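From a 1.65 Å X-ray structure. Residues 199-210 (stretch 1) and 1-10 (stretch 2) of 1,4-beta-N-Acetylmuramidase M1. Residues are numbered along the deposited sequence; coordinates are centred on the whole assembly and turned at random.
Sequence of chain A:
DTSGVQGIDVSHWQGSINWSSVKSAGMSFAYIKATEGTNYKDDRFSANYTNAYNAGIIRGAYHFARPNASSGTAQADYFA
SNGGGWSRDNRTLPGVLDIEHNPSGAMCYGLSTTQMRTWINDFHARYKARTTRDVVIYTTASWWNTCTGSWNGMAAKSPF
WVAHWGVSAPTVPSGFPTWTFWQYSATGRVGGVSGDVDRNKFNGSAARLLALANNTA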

# COMPACT_ATOMS: atom_id res chain seq x y z
N ARG A 199 -7.04 9.00 -3.80
CA ARG A 199 -6.97 8.61 -5.21
C ARG A 199 -5.54 8.31 -5.60
O ARG A 199 -4.60 9.03 -5.22
CB ARG A 199 -7.55 9.70 -6.12
CG ARG A 199 -9.04 9.97 -5.86
CD ARG A 199 -9.68 10.76 -7.01
NE ARG A 199 -9.57 10.02 -8.26
CZ ARG A 199 -10.03 10.46 -9.43
NH1 ARG A 199 -10.63 11.64 -9.50
NH2 ARG A 199 -9.86 9.73 -10.53
N ASN A 200 -5.38 7.26 -6.38
CA ASN A 200 -4.06 6.80 -6.83
C ASN A 200 -3.99 6.60 -8.32
O ASN A 200 -5.00 6.31 -8.98
CB ASN A 200 -3.76 5.45 -6.19
CG ASN A 200 -3.77 5.52 -4.70
OD1 ASN A 200 -2.86 6.09 -4.10
ND2 ASN A 200 -4.81 4.97 -4.08
N LYS A 201 -2.78 6.76 -8.84
CA LYS A 201 -2.50 6.52 -10.25
C LYS A 201 -1.49 5.36 -10.29
O LYS A 201 -0.66 5.22 -9.38
CB LYS A 201 -1.87 7.77 -10.88
CG LYS A 201 -1.52 7.62 -12.35
CD LYS A 201 -1.08 8.96 -12.92
CE LYS A 201 -0.42 8.82 -14.29
NZ LYS A 201 -1.35 8.32 -15.35
N PHE A 202 -1.59 4.51 -11.31
CA PHE A 202 -0.65 3.39 -11.48
C PHE A 202 0.26 3.79 -12.64
O PHE A 202 -0.22 4.26 -13.67
CB PHE A 202 -1.40 2.10 -11.82
CG PHE A 202 -0.50 0.98 -12.29
CD1 PHE A 202 0.31 0.29 -11.38
CD2 PHE A 202 -0.46 0.62 -13.63
CE1 PHE A 202 1.15 -0.76 -11.81
CE2 PHE A 202 0.37 -0.42 -14.08
CZ PHE A 202 1.18 -1.11 -13.16
N ASN A 203 1.57 3.58 -12.49
CA ASN A 203 2.52 3.97 -13.52
C ASN A 203 2.67 2.89 -14.58
O ASN A 203 3.66 2.16 -14.60
CB ASN A 203 3.87 4.29 -12.88
CG ASN A 203 4.76 5.15 -13.77
OD1 ASN A 203 4.38 5.50 -14.88
ND2 ASN A 203 5.94 5.49 -13.27
N GLY A 204 1.68 2.78 -15.46
CA GLY A 204 1.74 1.76 -16.49
C GLY A 204 0.37 1.42 -17.06
O GLY A 204 -0.65 1.95 -16.64
N SER A 205 0.38 0.53 -18.04
CA SER A 205 -0.82 0.09 -18.72
C SER A 205 -1.69 -0.84 -17.90
O SER A 205 -1.27 -1.36 -16.87
CB SER A 205 -0.43 -0.66 -19.99
OG SER A 205 0.23 -1.88 -19.67
N ALA A 206 -2.89 -1.09 -18.40
CA ALA A 206 -3.80 -2.02 -17.73
C ALA A 206 -3.13 -3.39 -17.68
O ALA A 206 -3.22 -4.11 -16.67
CB ALA A 206 -5.12 -2.10 -18.49
N ALA A 207 -2.45 -3.76 -18.75
CA ALA A 207 -1.77 -5.06 -18.80
C ALA A 207 -0.67 -5.17 -17.75
O ALA A 207 -0.49 -6.23 -17.15
CB ALA A 207 -1.19 -5.30 -20.19
N ARG A 208 0.07 -4.09 -17.53
CA ARG A 208 1.15 -4.09 -16.55
C ARG A 208 0.58 -4.22 -15.14
O ARG A 208 1.17 -4.88 -14.29
CB ARG A 208 1.99 -2.82 -16.68
CG ARG A 208 3.21 -2.78 -15.77
CD ARG A 208 4.20 -1.70 -16.20
NE ARG A 208 5.34 -1.62 -15.30
CZ ARG A 208 6.47 -0.98 -15.59
NH1 ARG A 208 6.61 -0.36 -16.75
NH2 ARG A 208 7.47 -0.96 -14.71
N LEU A 209 -0.58 -3.62 -14.90
CA LEU A 209 -1.23 -3.70 -13.59
C LEU A 209 -1.63 -5.16 -13.33
O LEU A 209 -1.42 -5.69 -12.24
CB LEU A 209 -2.48 -2.80 -13.54
CG LEU A 209 -3.35 -2.94 -12.29
CD1 LEU A 209 -2.58 -2.44 -11.06
CD2 LEU A 209 -4.64 -2.15 -12.46
N LEU A 210 -2.20 -5.80 -14.34
CA LEU A 210 -2.62 -7.20 -14.22
C LEU A 210 -1.39 -8.09 -14.01
O LEU A 210 -1.44 -9.06 -13.24
CB LEU A 210 -3.40 -7.63 -15.47
CG LEU A 210 -3.95 -9.06 -15.46
CD1 LEU A 210 -5.00 -9.23 -14.36
CD2 LEU A 210 -4.56 -9.37 -16.83
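Stretch 2 (1-10) DTSGVQGIDV

The N-terminal segment of 1,4-beta-N-Acetylmuramidase M1 illustrates how a chain terminus can be fastened to a distant part of the same chain by adding one strand to another. The apolar centre is Val5, whose CA-to-CB bond points toward stretch 1, into the corner where a strand gives way to a helix. Its CG1 lies 3.8 Å from Phe202 CB and 3.7 Å from Leu209 CD2, while its CG2 packs 3.6 Å from Ala206 N and 3.5 Å from Gly204 O. One branched side chain thus touches the strand end, the turn and the first turn of the helix.

From this point stretch 2 runs extended through Gln6 to Val10, antiparallel to strand 199-202, with 137° between the two N-to-C directions and a closest axial approach of 4.5 Å. Lys201 faces Gln6, Asn200 faces Gly7 and Arg199 faces Ile8. Asn200 and Gly7 form the hydrogen-bonded pair: Asn200 N donates to Gly7 O and Gly7 N to Asn200 O, both at 2.9 Å. Phe202 N extends the ladder to Val5 O at 3.1 Å. The Asn200 side chain reaches past Gly7, and its ND2 donates to Asp9 OD2 at 2.8 Å.

The edge is polar. On the face shared by Arg199, Lys201, Gln6 and Ile8, a water accepts from Arg199 NE (2.8 Å) and donates to Gln6 OE1 (2.7 Å), while Thr2 CG2 lies over one face of the guanidinium, 3.8 Å from Arg199 NH1. Lys201 extends to the looped residues before the strand, where its NZ donates to Ser3 O at 2.8 Å and Ser3 OG at 3.2 Å, and forms a long salt bridge with Asp1 OD1 at 4.0 Å. The strand in turn holds these residues, since Gln6 NE2 donates to Asp1 O and Ser3 O, each at 2.9 Å.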

# COMPACT_ATOMS: atom_id res chain seq x y z
N ASP A 1 -3.15 13.54 -10.76
CA ASP A 1 -3.17 13.19 -12.21
C ASP A 1 -4.21 12.09 -12.35
O ASP A 1 -3.98 10.96 -11.90
CB ASP A 1 -1.78 12.71 -12.64
CG ASP A 1 -1.69 12.38 -14.11
OD1 ASP A 1 -2.71 12.00 -14.72
OD2 ASP A 1 -0.57 12.47 -14.67
N THR A 2 -5.35 12.41 -12.96
CA THR A 2 -6.44 11.46 -13.10
C THR A 2 -6.38 10.63 -14.37
O THR A 2 -7.31 9.88 -14.66
CB THR A 2 -7.82 12.19 -13.09
OG1 THR A 2 -7.91 13.07 -14.22
CG2 THR A 2 -7.98 13.00 -11.80
N SER A 3 -5.29 10.75 -15.12
CA SER A 3 -5.17 10.02 -16.40
C SER A 3 -4.71 8.56 -16.28
O SER A 3 -4.17 8.15 -15.26
CB SER A 3 -4.21 10.78 -17.33
OG SER A 3 -2.85 10.58 -16.97
N GLY A 4 -4.92 7.80 -17.35
CA GLY A 4 -4.49 6.42 -17.37
C GLY A 4 -5.18 5.54 -16.33
O GLY A 4 -6.33 5.79 -15.94
N VAL A 5 -4.47 4.50 -15.90
CA VAL A 5 -4.98 3.54 -14.93
C VAL A 5 -5.11 4.21 -13.55
O VAL A 5 -4.14 4.74 -13.01
CB VAL A 5 -4.07 2.29 -14.88
CG1 VAL A 5 -4.56 1.33 -13.79
CG2 VAL A 5 -4.09 1.58 -16.25
N GLN A 6 -6.31 4.16 -13.00
CA GLN A 6 -6.63 4.83 -11.73
C GLN A 6 -7.17 3.90 -10.66
O GLN A 6 -7.74 2.86 -10.97
CB GLN A 6 -7.69 5.91 -12.01
CG GLN A 6 -7.19 7.07 -12.85
CD GLN A 6 -6.33 8.02 -12.04
OE1 GLN A 6 -6.72 8.44 -10.94
NE2 GLN A 6 -5.16 8.37 -12.57
N GLY A 7 -7.01 4.30 -9.40
CA GLY A 7 -7.52 3.48 -8.31
C GLY A 7 -7.74 4.30 -7.06
O GLY A 7 -7.57 5.52 -7.07
N ILE A 8 -8.12 3.62 -5.99
CA ILE A 8 -8.32 4.29 -4.70
C ILE A 8 -7.75 3.42 -3.61
O ILE A 8 -7.31 2.30 -3.86
CB ILE A 8 -9.83 4.51 -4.38
CG1 ILE A 8 -10.57 3.17 -4.32
CG2 ILE A 8 -10.47 5.44 -5.43
CD1 ILE A 8 -12.03 3.29 -3.85
N ASP A 9 -7.69 3.95 -2.40
CA ASP A 9 -7.28 3.14 -1.25
C ASP A 9 -8.23 3.59 -0.16
O ASP A 9 -8.64 4.77 -0.11
CB ASP A 9 -5.81 3.29 -0.85
CG ASP A 9 -5.44 4.68 -0.42
OD1 ASP A 9 -5.65 5.04 0.77
OD2 ASP A 9 -4.91 5.41 -1.28
N VAL A 10 -8.64 2.65 0.68
CA VAL A 10 -9.62 2.95 1.71
C VAL A 10 -9.35 2.19 2.99
O VAL A 10 -8.60 1.23 3.01
CB VAL A 10 -11.04 2.54 1.27
CG1 VAL A 10 -11.41 3.20 -0.04
CG2 VAL A 10 -11.12 1.02 1.11
O HOH W 1 -2.07 4.05 -17.62
O HOH W 2 -1.98 5.69 -15.04
O HOH W 3 -8.25 7.61 -8.84